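Local coordinates for DUF4973 domain-containing protein (Bacteroides thetaiotaomicron, PDB 4QNI) that serves as an auxiliary nutrient-binding protein, a two-domain and probably lipid-anchored protein whose ligand the structure alone does not show, at the interface of chains A and B. Residues are numbered along the deposited sequence; one frame, centred on the assembly and turned at random. Chains: chain A/B, Uncharacterized protein.

The interface of chains A and B. Residues chain A 56, 66, 68, 149-150; chain B 11, 13.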
ATOM      1  N   VAL A  56      -6.999  -3.138 -27.258  1.00 52.61           N
ATOM      2  CA  VAL A  56      -8.292  -3.768 -27.553  1.00 53.02           C
ATOM      3  C   VAL A  56      -8.278  -5.231 -27.140  1.00 58.74           C
ATOM      4  O   VAL A  56      -7.408  -5.980 -27.570  1.00 58.98           O
ATOM      5  CB  VAL A  56      -8.657  -3.658 -29.062  1.00 57.34           C
ATOM      6  CG1 VAL A  56     -10.111  -4.056 -29.304  1.00 57.77           C
ATOM      7  CG2 VAL A  56      -8.379  -2.264 -29.621  1.00 56.17           C
ATOM      8  N   VAL A  66     -12.391  -3.283 -35.692  1.00 83.96           N
ATOM      9  CA  VAL A  66     -12.911  -2.339 -34.694  1.00 79.40           C
ATOM     10  C   VAL A  66     -12.521  -0.906 -35.067  1.00 77.48           C
ATOM     11  O   VAL A  66     -11.352  -0.630 -35.337  1.00 77.57           O
ATOM     12  CB  VAL A  66     -12.433  -2.717 -33.256  1.00 81.83           C
ATOM     13  CG1 VAL A  66     -12.908  -1.707 -32.211  1.00 79.84           C
ATOM     14  CG2 VAL A  66     -12.888  -4.125 -32.872  1.00 82.96           C
ATOM     15  N   VAL A  68     -12.379   2.626 -33.439  1.00 58.93           N
ATOM     16  CA  VAL A  68     -12.356   3.284 -32.133  1.00 54.85           C
ATOM     17  C   VAL A  68     -12.549   4.783 -32.341  1.00 54.15           C
ATOM     18  O   VAL A  68     -11.907   5.388 -33.193  1.00 53.60           O
ATOM     19  CB  VAL A  68     -11.056   2.957 -31.358  1.00 56.71           C
ATOM     20  CG1 VAL A  68     -11.041   3.622 -29.980  1.00 54.62           C
ATOM     21  CG2 VAL A  68     -10.874   1.448 -31.229  1.00 57.53           C
ATOM     22  N   ASN A 149     -19.151  -1.192 -32.201  1.00 85.00           N
ATOM     23  CA  ASN A 149     -18.880  -2.623 -31.993  1.00 84.85           C
ATOM     24  C   ASN A 149     -17.785  -2.795 -30.910  1.00 83.91           C
ATOM     25  O   ASN A 149     -16.869  -3.608 -31.072  1.00 84.17           O
ATOM     26  CB  ASN A 149     -18.470  -3.292 -33.321  1.00 86.73           C
ATOM     27  N   TYR A 150     -17.901  -2.012 -29.806  1.00 75.62           N
ATOM     28  CA  TYR A 150     -16.984  -1.985 -28.664  1.00 72.82           C
ATOM     29  C   TYR A 150     -17.574  -1.221 -27.469  1.00 77.95           C
ATOM     30  O   TYR A 150     -18.600  -0.536 -27.594  1.00 78.25           O
ATOM     31  CB  TYR A 150     -15.639  -1.356 -29.072  1.00 70.54           C
ATOM     32  CG  TYR A 150     -15.642   0.154 -29.226  1.00 68.07           C
ATOM     33  CD1 TYR A 150     -15.444   0.990 -28.127  1.00 68.53           C
ATOM     34  CD2 TYR A 150     -15.762   0.747 -30.479  1.00 67.10           C
ATOM     35  CE1 TYR A 150     -15.369   2.371 -28.270  1.00 66.54           C
ATOM     36  CE2 TYR A 150     -15.690   2.129 -30.634  1.00 66.05           C
ATOM     37  CZ  TYR A 150     -15.483   2.937 -29.526  1.00 69.53           C
ATOM     38  OH  TYR A 150     -15.413   4.302 -29.655  1.00 65.79           O
TER
ATOM     39  N   HIS B  11     -15.710  -6.171 -27.034  1.00 84.33           N
ATOM     40  CA  HIS B  11     -14.425  -5.469 -27.078  1.00 82.40           C
ATOM     41  C   HIS B  11     -14.312  -4.364 -26.042  1.00 81.65           C
ATOM     42  O   HIS B  11     -15.104  -3.420 -26.048  1.00 82.44           O
ATOM     43  CB  HIS B  11     -14.203  -4.848 -28.470  1.00 84.38           C
ATOM     44  CG  HIS B  11     -14.207  -5.845 -29.580  1.00 87.66           C
ATOM     45  ND1 HIS B  11     -13.129  -6.682 -29.801  1.00 88.40           N
ATOM     46  CD2 HIS B  11     -15.174  -6.127 -30.482  1.00 90.26           C
ATOM     47  CE1 HIS B  11     -13.468  -7.435 -30.833  1.00 87.99           C
ATOM     48  NE2 HIS B  11     -14.689  -7.139 -31.278  1.00 89.40           N
ATOM     49  N   ILE B  13     -11.879  -1.328 -24.790  1.00 63.90           N
ATOM     50  CA  ILE B  13     -10.882  -0.399 -25.308  1.00 63.05           C
ATOM     51  C   ILE B  13     -10.304   0.418 -24.166  1.00 66.20           C
ATOM     52  O   ILE B  13     -11.051   0.930 -23.333  1.00 66.48           O
ATOM     53  CB  ILE B  13     -11.509   0.530 -26.378  1.00 67.27           C
ATOM     54  CG1 ILE B  13     -12.484  -0.192 -27.348  1.00 66.65           C
ATOM     55  CG2 ILE B  13     -10.449   1.342 -27.090  1.00 68.64           C
ATOM     56  CD1 ILE B  13     -11.894  -1.077 -28.442  1.00 72.11           C
TER
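B:Ile13 plugs into an apolar pocket of chain A formed by A:Val56, A:Val66, A:Val68 and A:Tyr150. Its CG1 lies against the CD1 side of the phenol ring of A:Tyr150, 3.3 Å from CD1, the two side chains crossing at about a right angle. CG1 points away from the carbonyl carbon of its own residue (chi1 -41°), and from there the terminal CD1 runs on to A:Val56, 3.6 Å from CG1 of that valine, which lies alongside and points the same way. A:Val66 meets B:Ile13 CD1 head-on through its CG1, at 4.0 Å. The other branch of B:Ile13, CG2, slides past A:Val68 in the opposite direction and touches its CG1 at 3.7 Å. Two residues earlier, the imidazole of B:His11 takes the other methyl of A:Val66, CG2, over the centre of one face, 3.7 Å from the ring centroid, a CH-pi contact. ND1 of the same ring lies 4.0 Å from A:Val56 CG1, while CB of B:His11 packs on CB of A:Tyr150 at 3.8 Å. With only a methyl at B:His11, as in an alanine, A:Val66 CG2 would probably lose the ring that covers it, and A:Val56 CG1 its neighbour on that side. B:Ile13 belongs to the short N-terminal strand 12-15, which forms an antiparallel bridge at A:Val56, the end of strand 47-56; A:Val66 and A:Val68 lie on strand 66-72, and A:Asn149 and A:Tyr150 on the loop leading into strand 151-152. The N-terminal segment of chain B thus appears to extend a sheet of chain A, a pairing that may belong to the crystal alone.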